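Local coordinates for protein DNA alpha-glucosyltransferase (Enterobacteria phage T4, PDB 1XV5) that belongs to the GT-B clan of glycosyltransferases, pairs two domains built on parallel sheets, and holds uridine-5'-diphosphate in this model, at residues Gln176-Ile181 against Phe390-Gln395; Thr131-Asp136 against Glu154-Thr159; Thr36-Lys41 against Ile58-Ala63; Gly211-Phe216 against Lys247-Glu252. All blocks are in the same frame, centred on the assembly; numbering follows the deposited sequence.

Contact 1. Residues Gln176-Ile181 against Phe390-Gln395; sequences QPPMDI and FCFKEQ
The first torsion of Cys391 (chi1 -52°) sets SG beside its own backbone N and anti to its carbonyl carbon, where it meets the side chain of Gln176, with SG 4.0 Å from Gln176 CD. One residue on, a chi2 of 128° turns the Phe392 ring so that Pro178 sits squarely on one face. Pro178 CG stands 3.5 Å from the centroid of that ring and only 7° off its normal, a CH-pi contact, and the two side chains cross at about a right angle. Pro178 CD adds a second touch at 3.5 Å from Phe392 CZ. Proline suits the place because its compact ring presents slightly electropositive C-H groups to the aromatic cloud. The same CG also presses on the helix beside Phe392, 3.4 Å from Cys391 CB, tighter than ordinary carbon contact. All five touching residues are buried, and the loop backbone is held from other directions: Pro177 O accepts a hydrogen bond from Gln386 NE2, and Pro178 O one from Tyr308 OH. Phe392 also meets Phe20 and Trp27 of helix 17-30. Residues 176-181 lead from the last strand of the N-terminal sheet into helix 181-188 and pack on the C-terminal helix 388-399, which crosses back to pack on the N-terminal domain, as is usual in the GT-B fold.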
# COMPACT_ATOMS: atom_id res chain seq x y z
N GLN A 176 1.18 6.14 -9.10
CA GLN A 176 0.29 5.95 -7.96
C GLN A 176 -0.00 4.46 -7.96
O GLN A 176 -0.13 3.86 -9.03
CB GLN A 176 -1.04 6.68 -8.14
CG GLN A 176 -0.96 8.18 -8.23
CD GLN A 176 -2.30 8.77 -8.61
OE1 GLN A 176 -3.24 8.79 -7.81
NE2 GLN A 176 -2.40 9.24 -9.84
N PRO A 177 -0.10 3.83 -6.78
CA PRO A 177 -0.40 2.40 -6.69
C PRO A 177 -1.92 2.24 -6.88
O PRO A 177 -2.70 2.54 -5.96
CB PRO A 177 0.07 2.04 -5.29
CG PRO A 177 -0.20 3.29 -4.51
CD PRO A 177 0.21 4.40 -5.45
N PRO A 178 -2.36 1.77 -8.06
CA PRO A 178 -3.77 1.60 -8.38
C PRO A 178 -4.47 0.35 -7.87
O PRO A 178 -3.85 -0.67 -7.61
CB PRO A 178 -3.80 1.64 -9.91
CG PRO A 178 -2.33 1.84 -10.35
CD PRO A 178 -1.53 1.32 -9.19
N MET A 179 -5.79 0.46 -7.75
CA MET A 179 -6.62 -0.65 -7.33
C MET A 179 -7.91 -0.58 -8.13
O MET A 179 -8.35 0.51 -8.50
CB MET A 179 -6.95 -0.53 -5.84
CG MET A 179 -7.84 -1.63 -5.31
SD MET A 179 -8.07 -1.51 -3.53
CE MET A 179 -9.62 -0.58 -3.46
N ASP A 180 -8.50 -1.73 -8.43
CA ASP A 180 -9.76 -1.74 -9.16
C ASP A 180 -10.79 -1.44 -8.07
O ASP A 180 -11.29 -2.34 -7.40
CB ASP A 180 -10.05 -3.11 -9.77
CG ASP A 180 -11.28 -3.09 -10.67
OD1 ASP A 180 -12.16 -2.23 -10.44
OD2 ASP A 180 -11.37 -3.94 -11.58
N ILE A 181 -11.07 -0.15 -7.89
CA ILE A 181 -12.01 0.31 -6.88
C ILE A 181 -13.45 -0.12 -7.18
O ILE A 181 -14.23 -0.40 -6.27
CB ILE A 181 -11.90 1.84 -6.75
CG1 ILE A 181 -10.56 2.18 -6.09
CG2 ILE A 181 -13.08 2.40 -5.97
CD1 ILE A 181 -10.18 3.65 -6.13
N PHE A 390 -7.53 4.22 -14.69
CA PHE A 390 -6.84 5.47 -15.00
C PHE A 390 -5.32 5.36 -14.84
O PHE A 390 -4.57 5.61 -15.79
CB PHE A 390 -7.31 6.59 -14.07
CG PHE A 390 -8.77 6.89 -14.15
CD1 PHE A 390 -9.34 7.35 -15.34
CD2 PHE A 390 -9.59 6.73 -13.04
CE1 PHE A 390 -10.70 7.66 -15.40
CE2 PHE A 390 -10.95 7.04 -13.09
CZ PHE A 390 -11.50 7.50 -14.28
N CYS A 391 -4.89 5.00 -13.64
CA CYS A 391 -3.47 4.94 -13.33
C CYS A 391 -2.63 3.91 -14.08
O CYS A 391 -1.54 4.24 -14.54
CB CYS A 391 -3.29 4.77 -11.82
SG CYS A 391 -4.21 6.01 -10.86
N PHE A 392 -3.11 2.68 -14.20
CA PHE A 392 -2.33 1.68 -14.93
C PHE A 392 -2.23 2.03 -16.41
O PHE A 392 -1.26 1.65 -17.09
CB PHE A 392 -2.91 0.27 -14.72
CG PHE A 392 -2.40 -0.41 -13.47
CD1 PHE A 392 -3.28 -0.95 -12.54
CD2 PHE A 392 -1.03 -0.49 -13.22
CE1 PHE A 392 -2.81 -1.56 -11.38
CE2 PHE A 392 -0.54 -1.09 -12.05
CZ PHE A 392 -1.44 -1.63 -11.13
N LYS A 393 -3.21 2.77 -16.92
CA LYS A 393 -3.18 3.20 -18.32
C LYS A 393 -2.07 4.25 -18.44
O LYS A 393 -1.27 4.22 -19.37
CB LYS A 393 -4.52 3.82 -18.72
CG LYS A 393 -4.47 4.59 -20.04
CD LYS A 393 -4.06 3.71 -21.20
CE LYS A 393 -3.82 4.52 -22.47
NZ LYS A 393 -4.99 5.35 -22.83
N GLU A 394 -2.03 5.17 -17.47
CA GLU A 394 -1.01 6.21 -17.46
C GLU A 394 0.38 5.57 -17.43
O GLU A 394 1.27 5.97 -18.18
CB GLU A 394 -1.18 7.11 -16.22
CG GLU A 394 -0.17 8.26 -16.15
CD GLU A 394 -0.23 9.01 -14.82
OE1 GLU A 394 -1.34 9.42 -14.41
OE2 GLU A 394 0.84 9.20 -14.20
N GLN A 395 0.54 4.57 -16.57
CA GLN A 395 1.82 3.88 -16.45
C GLN A 395 2.16 3.09 -17.70
O GLN A 395 3.31 3.06 -18.14
CB GLN A 395 1.80 2.97 -15.21
CG GLN A 395 1.52 3.75 -13.93
CD GLN A 395 1.20 2.88 -12.73
OE1 GLN A 395 0.53 3.33 -11.80
NE2 GLN A 395 1.68 1.64 -12.74

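Contact 2. Residues Thr131-Asp136 against Glu154-Thr159; sequences TVRRAD and EWYPET
Arg133 and Val132 on helix 128-134 meet Trp155 and Tyr156 at the end of helix 146-155. The polar part is one hydrogen bond, Arg133 NH2 to Trp155 O at 2.9 Å, bent to 136° at the hydrogen, with the donor tilted 27° from the carbonyl plane. Trp155 is the last helical residue, so its carbonyl belongs to the C-terminal end of the helix, whose partial negative charge would probably suit a guanidinium. The same NH2 forms a salt bridge with Glu129, one turn back on the helix of Arg133. The cation-pi part pairs Arg133 CZ with the Tyr156 ring, 4.7 Å from the centroid and off-centre. The two side chains slide past each other in opposite directions, with Arg133 NH1 3.4 Å from Tyr156 CE1 and Arg133 CG 3.4 Å from Tyr156 OH. Arginine's long arm, extended from CG to NE, spans this distance while its methylenes lie near the phenol end. The apolar part belongs to Val132, whose two methyls go to different rings. CG1, anti to the backbone N (chi1 172°), lies at the edge of Tyr156, 4.2 Å from CE2, whereas CG2 touches Trp155 CZ3 at 3.7 Å. The contact joins helices from two successive beta-alpha-beta crossovers, before and after strand 137-140, as expected for neighbouring helices in a Rossmann-like domain.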
# COMPACT_ATOMS: atom_id res chain seq x y z
N THR A 131 19.63 -3.28 -10.18
CA THR A 131 18.29 -3.36 -10.74
C THR A 131 17.97 -2.05 -11.46
O THR A 131 17.45 -2.06 -12.58
CB THR A 131 17.25 -3.59 -9.62
OG1 THR A 131 17.59 -4.79 -8.91
CG2 THR A 131 15.86 -3.73 -10.22
N VAL A 132 18.30 -0.94 -10.81
CA VAL A 132 18.05 0.38 -11.38
C VAL A 132 18.86 0.60 -12.66
O VAL A 132 18.35 1.20 -13.61
CB VAL A 132 18.41 1.49 -10.36
CG1 VAL A 132 18.35 2.86 -11.02
CG2 VAL A 132 17.44 1.43 -9.18
N ARG A 133 20.09 0.12 -12.68
CA ARG A 133 20.94 0.30 -13.86
C ARG A 133 20.47 -0.48 -15.08
O ARG A 133 20.74 -0.09 -16.21
CB ARG A 133 22.39 -0.06 -13.52
CG ARG A 133 23.01 0.87 -12.49
CD ARG A 133 24.45 0.48 -12.16
NE ARG A 133 25.04 1.38 -11.16
CZ ARG A 133 25.35 2.65 -11.39
NH1 ARG A 133 25.14 3.19 -12.58
NH2 ARG A 133 25.86 3.39 -10.41
N ARG A 134 19.77 -1.59 -14.85
CA ARG A 134 19.27 -2.40 -15.95
C ARG A 134 17.91 -1.90 -16.43
O ARG A 134 17.53 -2.11 -17.58
CB ARG A 134 19.13 -3.87 -15.51
CG ARG A 134 18.44 -4.76 -16.54
CD ARG A 134 19.24 -4.84 -17.84
NE ARG A 134 18.57 -5.64 -18.86
CZ ARG A 134 17.53 -5.23 -19.59
NH1 ARG A 134 17.00 -6.04 -20.50
NH2 ARG A 134 17.03 -4.01 -19.42
N ALA A 135 17.19 -1.23 -15.54
CA ALA A 135 15.87 -0.71 -15.85
C ALA A 135 15.80 0.22 -17.06
O ALA A 135 16.66 1.08 -17.24
CB ALA A 135 15.29 -0.01 -14.63
N ASP A 136 14.77 0.04 -17.87
CA ASP A 136 14.54 0.87 -19.03
C ASP A 136 13.51 1.93 -18.63
O ASP A 136 13.39 2.97 -19.27
CB ASP A 136 13.99 0.04 -20.19
CG ASP A 136 14.99 -0.98 -20.69
OD1 ASP A 136 14.79 -2.19 -20.45
OD2 ASP A 136 15.99 -0.57 -21.32
N GLU A 154 23.18 9.14 -5.38
CA GLU A 154 24.31 8.41 -4.82
C GLU A 154 24.86 7.44 -5.85
O GLU A 154 26.07 7.20 -5.92
CB GLU A 154 23.87 7.64 -3.57
CG GLU A 154 25.00 6.89 -2.88
CD GLU A 154 24.55 6.23 -1.59
OE1 GLU A 154 24.01 6.94 -0.71
OE2 GLU A 154 24.73 5.00 -1.45
N TRP A 155 23.97 6.88 -6.67
CA TRP A 155 24.39 5.93 -7.70
C TRP A 155 24.85 6.68 -8.95
O TRP A 155 25.66 6.17 -9.73
CB TRP A 155 23.24 4.99 -8.07
CG TRP A 155 22.74 4.15 -6.93
CD1 TRP A 155 23.50 3.51 -5.99
CD2 TRP A 155 21.38 3.83 -6.63
NE1 TRP A 155 22.69 2.80 -5.13
CE2 TRP A 155 21.38 2.98 -5.50
CE3 TRP A 155 20.15 4.17 -7.22
CZ2 TRP A 155 20.21 2.47 -4.94
CZ3 TRP A 155 18.98 3.66 -6.66
CH2 TRP A 155 19.02 2.82 -5.53
N TYR A 156 24.33 7.89 -9.12
CA TYR A 156 24.68 8.74 -10.26
C TYR A 156 25.11 10.10 -9.72
O TYR A 156 24.39 11.09 -9.85
CB TYR A 156 23.46 8.90 -11.17
CG TYR A 156 22.96 7.58 -11.73
CD1 TYR A 156 23.52 7.03 -12.88
CD2 TYR A 156 21.94 6.88 -11.09
CE1 TYR A 156 23.09 5.80 -13.38
CE2 TYR A 156 21.50 5.65 -11.58
CZ TYR A 156 22.07 5.12 -12.72
OH TYR A 156 21.63 3.91 -13.21
N PRO A 157 26.30 10.16 -9.11
CA PRO A 157 26.87 11.38 -8.53
C PRO A 157 26.98 12.55 -9.49
O PRO A 157 27.38 12.40 -10.65
CB PRO A 157 28.23 10.92 -8.01
CG PRO A 157 28.60 9.84 -8.98
CD PRO A 157 27.30 9.07 -9.10
N GLU A 158 26.62 13.74 -9.00
CA GLU A 158 26.69 14.96 -9.79
C GLU A 158 28.13 15.44 -9.84
O GLU A 158 28.41 16.57 -10.23
CB GLU A 158 25.78 16.03 -9.17
CG GLU A 158 24.29 15.70 -9.24
CD GLU A 158 23.42 16.69 -8.48
OE1 GLU A 158 22.18 16.60 -8.57
OE2 GLU A 158 23.98 17.56 -7.77
N THR A 159 29.04 14.56 -9.43
CA THR A 159 30.47 14.85 -9.41
C THR A 159 31.24 13.56 -9.70
O THR A 159 31.35 12.68 -8.85
CB THR A 159 30.93 15.39 -8.04
OG1 THR A 159 30.58 14.45 -7.01
CG2 THR A 159 30.27 16.73 -7.75

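Contact 3. Residues Thr36-Lys41 against Ile58-Ala63; sequences TLVYAK and IPVILA
A parallel strand pair at the edge of the N-terminal Rossmann-like sheet aligns Val38 with Ile58, Tyr39 with Pro59 and Ala40 with Val60. The bonding is that of a parallel ladder. Ile58 N donates to Leu37 O at 2.7 Å, Tyr39 N to Ile58 O at 3.0 Å, and Val60 N to Tyr39 O at 3.0 Å. Lys41 N then continues the run past the strand end, reaching Val60 O at 2.8 Å. Tyr39 thereby bonds to the residues flanking Pro59, and the missing N-H of Pro59 costs this ladder nothing, as befits a proline in an outermost strand. On the Tyr39 and Pro59 face of the sheet, Tyr39 CG takes the crowded position between its backbone N and carbonyl carbon (chi1 68°), and one face of the ring covers Pro59. Pro59 CB is 3.5 Å from Tyr39 CZ, while Pro59 CA lies over that face, offset toward the rim. Beta-branched residues suit the other side of the sheet, where Val38 CG1 meets Val60 CG1 at 3.7 Å. Farther along, the small CB of Ala40 touches Leu62 CD1 at 3.7 Å. Helix 66-73 packs on the Val38, Ile58 and Val60 side through Leu72 and Ala69, and Leu62 reaches Leu100 of helix 91-103. Strand 34-40 is hydrogen-bonded along its other edge to strand 3-8, and strand 58-60 is outermost on this side of the sheet.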
# COMPACT_ATOMS: atom_id res chain seq x y z
N THR A 36 2.50 -13.50 -15.97
CA THR A 36 3.03 -14.52 -15.09
C THR A 36 3.49 -13.76 -13.85
O THR A 36 4.17 -12.74 -13.97
CB THR A 36 4.24 -15.27 -15.70
OG1 THR A 36 5.28 -14.33 -16.02
CG2 THR A 36 3.83 -16.03 -16.94
N LEU A 37 3.07 -14.21 -12.68
CA LEU A 37 3.45 -13.56 -11.43
C LEU A 37 4.43 -14.48 -10.74
O LEU A 37 4.08 -15.59 -10.34
CB LEU A 37 2.21 -13.33 -10.55
CG LEU A 37 2.44 -12.66 -9.20
CD1 LEU A 37 2.99 -11.26 -9.39
CD2 LEU A 37 1.13 -12.61 -8.44
N VAL A 38 5.66 -14.00 -10.59
CA VAL A 38 6.74 -14.78 -9.98
C VAL A 38 7.30 -14.10 -8.74
O VAL A 38 7.49 -12.89 -8.72
CB VAL A 38 7.89 -14.96 -10.99
CG1 VAL A 38 9.01 -15.78 -10.38
CG2 VAL A 38 7.37 -15.61 -12.26
N TYR A 39 7.57 -14.88 -7.70
CA TYR A 39 8.14 -14.32 -6.49
C TYR A 39 9.20 -15.24 -5.90
O TYR A 39 9.09 -16.46 -5.98
CB TYR A 39 7.06 -14.02 -5.44
CG TYR A 39 6.39 -15.24 -4.84
CD1 TYR A 39 5.34 -15.88 -5.50
CD2 TYR A 39 6.78 -15.73 -3.59
CE1 TYR A 39 4.70 -16.98 -4.94
CE2 TYR A 39 6.15 -16.83 -3.02
CZ TYR A 39 5.11 -17.45 -3.70
OH TYR A 39 4.49 -18.53 -3.12
N ALA A 40 10.23 -14.64 -5.31
CA ALA A 40 11.32 -15.39 -4.69
C ALA A 40 10.81 -16.02 -3.40
O ALA A 40 10.27 -15.33 -2.53
CB ALA A 40 12.49 -14.47 -4.39
N LYS A 41 10.97 -17.34 -3.29
CA LYS A 41 10.51 -18.07 -2.12
C LYS A 41 11.59 -18.17 -1.05
O LYS A 41 11.35 -18.66 0.06
CB LYS A 41 10.06 -19.47 -2.55
CG LYS A 41 9.44 -20.31 -1.45
CD LYS A 41 9.04 -21.68 -1.98
CE LYS A 41 8.37 -22.52 -0.90
NZ LYS A 41 7.98 -23.86 -1.41
N ILE A 58 3.72 -17.94 -9.03
CA ILE A 58 4.81 -18.88 -9.28
C ILE A 58 6.00 -18.64 -8.36
O ILE A 58 6.76 -17.68 -8.54
CB ILE A 58 5.29 -18.79 -10.74
CG1 ILE A 58 4.12 -19.02 -11.69
CG2 ILE A 58 6.40 -19.81 -10.99
CD1 ILE A 58 4.46 -18.74 -13.15
N PRO A 59 6.19 -19.51 -7.35
CA PRO A 59 7.32 -19.33 -6.44
C PRO A 59 8.59 -19.93 -7.03
O PRO A 59 8.54 -20.91 -7.78
CB PRO A 59 6.86 -20.07 -5.19
CG PRO A 59 6.08 -21.20 -5.76
CD PRO A 59 5.27 -20.55 -6.86
N VAL A 60 9.73 -19.34 -6.70
CA VAL A 60 11.01 -19.84 -7.18
C VAL A 60 12.09 -19.53 -6.15
O VAL A 60 12.14 -18.44 -5.59
CB VAL A 60 11.38 -19.21 -8.54
CG1 VAL A 60 11.54 -17.70 -8.41
CG2 VAL A 60 12.66 -19.84 -9.07
N ILE A 61 12.94 -20.52 -5.90
CA ILE A 61 14.03 -20.34 -4.95
C ILE A 61 15.23 -19.86 -5.74
O ILE A 61 15.87 -20.64 -6.46
CB ILE A 61 14.39 -21.67 -4.25
CG1 ILE A 61 13.12 -22.30 -3.67
CG2 ILE A 61 15.40 -21.41 -3.14
CD1 ILE A 61 13.34 -23.69 -3.09
N LEU A 62 15.53 -18.57 -5.63
CA LEU A 62 16.64 -17.98 -6.36
C LEU A 62 17.97 -18.66 -6.07
O LEU A 62 18.76 -18.90 -6.98
CB LEU A 62 16.74 -16.49 -6.04
CG LEU A 62 15.56 -15.61 -6.46
CD1 LEU A 62 15.82 -14.17 -6.04
CD2 LEU A 62 15.36 -15.69 -7.97
N ALA A 63 18.21 -18.97 -4.80
CA ALA A 63 19.46 -19.60 -4.40
C ALA A 63 19.64 -21.02 -4.92
O ALA A 63 20.77 -21.52 -4.98
CB ALA A 63 19.56 -19.60 -2.88

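Contact 4. Residues Gly211-Phe216 against Lys247-Glu252; sequences GFYQMF and KGIPYE
Phe216 and Ile249 bring the two backbones nearest, with their CA atoms 7.6 Å apart, where the first turn of helix 212-223 passes the connection between helix 239-246 and strand 251-254. Gly211 is the N-cap of the first helix. Gly248 makes the Schellman motif that ends helix 239-246, with a phi of 77° that glycine adopts easily. This is the periphery of the C-terminal Rossmann-like domain of the GT-B fold, and strand 251-254 is the outermost strand at one edge of its sheet. Lys247, just before the Schellman glycine, bends at chi2 and at chi3 (-66°), and meets Tyr213 tip to tip. Its NZ lies over one face of the phenol ring, 3.7 Å from the centroid, in a cation-pi contact, and CE lies 3.2 Å from Tyr213 CE2. Phe212 CE2 sits over the centre of the opposite face, so the tyrosine ring is sandwiched between an apolar neighbour and a cation. Lysine fits this exposed place, since its long bent chain can carry the ammonium over the ring face, with CE against the ring. Ile249 serves two rings with two branches. CD1 reaches the edge of Tyr213, 3.7 Å from CD2. CG2 stands over the face of Phe216, 3.8 Å from the centroid and 20° off the normal, a CH-pi contact; the two side chains cross at about a right angle. Met232 and Ile244 extend this apolar patch toward the sheet and helix 239-246. Next to CD1 on the same ring, Phe216 CE1 lies 4.2 Å from Tyr251 CB.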
# COMPACT_ATOMS: atom_id res chain seq x y z
N GLY A 211 0.15 5.90 11.89
CA GLY A 211 -0.72 6.59 12.83
C GLY A 211 -1.55 5.80 13.83
O GLY A 211 -2.62 6.25 14.22
N PHE A 212 -1.07 4.64 14.28
CA PHE A 212 -1.86 3.89 15.24
C PHE A 212 -1.92 4.56 16.61
O PHE A 212 -2.92 4.44 17.31
CB PHE A 212 -1.38 2.42 15.36
CG PHE A 212 0.06 2.26 15.77
CD1 PHE A 212 1.05 2.09 14.81
CD2 PHE A 212 0.41 2.22 17.12
CE1 PHE A 212 2.38 1.88 15.19
CE2 PHE A 212 1.74 2.02 17.51
CZ PHE A 212 2.72 1.85 16.54
N TYR A 213 -0.87 5.28 17.00
CA TYR A 213 -0.90 5.95 18.30
C TYR A 213 -2.01 6.99 18.33
O TYR A 213 -2.65 7.21 19.36
CB TYR A 213 0.43 6.63 18.61
CG TYR A 213 1.48 5.69 19.15
CD1 TYR A 213 2.68 5.48 18.47
CD2 TYR A 213 1.27 4.99 20.34
CE1 TYR A 213 3.65 4.60 18.96
CE2 TYR A 213 2.23 4.10 20.84
CZ TYR A 213 3.41 3.92 20.14
OH TYR A 213 4.36 3.04 20.63
N GLN A 214 -2.22 7.64 17.19
CA GLN A 214 -3.26 8.66 17.09
C GLN A 214 -4.65 8.04 17.20
O GLN A 214 -5.59 8.68 17.68
CB GLN A 214 -3.10 9.44 15.78
CG GLN A 214 -1.92 10.43 15.80
CD GLN A 214 -0.55 9.77 15.89
OE1 GLN A 214 0.37 10.29 16.52
NE2 GLN A 214 -0.40 8.62 15.24
N MET A 215 -4.78 6.79 16.78
CA MET A 215 -6.07 6.10 16.87
C MET A 215 -6.34 5.77 18.35
O MET A 215 -7.46 5.96 18.84
CB MET A 215 -6.05 4.81 16.05
CG MET A 215 -7.42 4.17 15.87
SD MET A 215 -8.54 5.20 14.88
CE MET A 215 -10.13 4.52 15.35
N PHE A 216 -5.32 5.29 19.06
CA PHE A 216 -5.46 4.98 20.48
C PHE A 216 -5.87 6.25 21.22
O PHE A 216 -6.73 6.22 22.10
CB PHE A 216 -4.13 4.48 21.07
CG PHE A 216 -3.80 3.05 20.74
CD1 PHE A 216 -4.67 2.02 21.09
CD2 PHE A 216 -2.60 2.73 20.11
CE1 PHE A 216 -4.34 0.69 20.83
CE2 PHE A 216 -2.27 1.41 19.85
CZ PHE A 216 -3.14 0.39 20.20
N LYS A 247 4.14 2.01 27.18
CA LYS A 247 3.59 3.35 27.40
C LYS A 247 2.30 3.32 28.20
O LYS A 247 1.71 4.36 28.48
CB LYS A 247 3.39 4.06 26.05
CG LYS A 247 4.68 4.17 25.25
CD LYS A 247 4.75 5.45 24.44
CE LYS A 247 3.71 5.49 23.34
NZ LYS A 247 3.87 6.70 22.49
N GLY A 248 1.87 2.12 28.57
CA GLY A 248 0.66 1.98 29.36
C GLY A 248 -0.65 2.14 28.61
O GLY A 248 -1.69 2.40 29.23
N ILE A 249 -0.61 1.98 27.30
CA ILE A 249 -1.82 2.10 26.50
C ILE A 249 -2.64 0.81 26.58
O ILE A 249 -2.13 -0.26 26.28
CB ILE A 249 -1.49 2.39 25.02
CG1 ILE A 249 -0.86 3.78 24.89
CG2 ILE A 249 -2.75 2.30 24.16
CD1 ILE A 249 -0.32 4.08 23.51
N PRO A 250 -3.90 0.91 27.01
CA PRO A 250 -4.76 -0.28 27.13
C PRO A 250 -5.21 -0.83 25.78
O PRO A 250 -5.41 -0.07 24.82
CB PRO A 250 -5.93 0.23 27.96
CG PRO A 250 -6.06 1.65 27.49
CD PRO A 250 -4.62 2.12 27.45
N TYR A 251 -5.34 -2.14 25.70
CA TYR A 251 -5.79 -2.80 24.48
C TYR A 251 -5.97 -4.29 24.73
O TYR A 251 -5.46 -4.84 25.71
CB TYR A 251 -4.78 -2.59 23.35
CG TYR A 251 -3.44 -3.28 23.57
CD1 TYR A 251 -3.29 -4.65 23.32
CD2 TYR A 251 -2.35 -2.57 24.06
CE1 TYR A 251 -2.07 -5.29 23.56
CE2 TYR A 251 -1.13 -3.20 24.30
CZ TYR A 251 -0.99 -4.56 24.05
OH TYR A 251 0.21 -5.17 24.30
N GLU A 252 -6.71 -4.94 23.84
CA GLU A 252 -6.92 -6.37 23.92
C GLU A 252 -6.53 -6.86 22.53
O GLU A 252 -7.00 -6.34 21.51
CB GLU A 252 -8.38 -6.67 24.29
CG GLU A 252 -8.58 -6.53 25.81
CD GLU A 252 -10.02 -6.48 26.26
OE1 GLU A 252 -10.24 -6.48 27.49
OE2 GLU A 252 -10.94 -6.44 25.42

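Contact 1 is the buried one, contact 4 lies at the surface, and contacts 2 and 3 are partly buried. Contacts 2 and 3 both belong to the N-terminal sheet domain, one between helices and the other between edge strands, and contact 1 ties the loop after the last strand of that sheet to the C-terminal helix. Contact 4 belongs to the other domain and, along the chain, is nested inside the loop closed by contact 1; the two lie on opposite sides of the chain's centre. Chemistry follows place: backbone bonds dominate contact 3, apolar and CH-pi packing contact 1, while contacts 2 and 4, whose charged residues are exposed, each add a cation-pi pair, with arginine and lysine respectively.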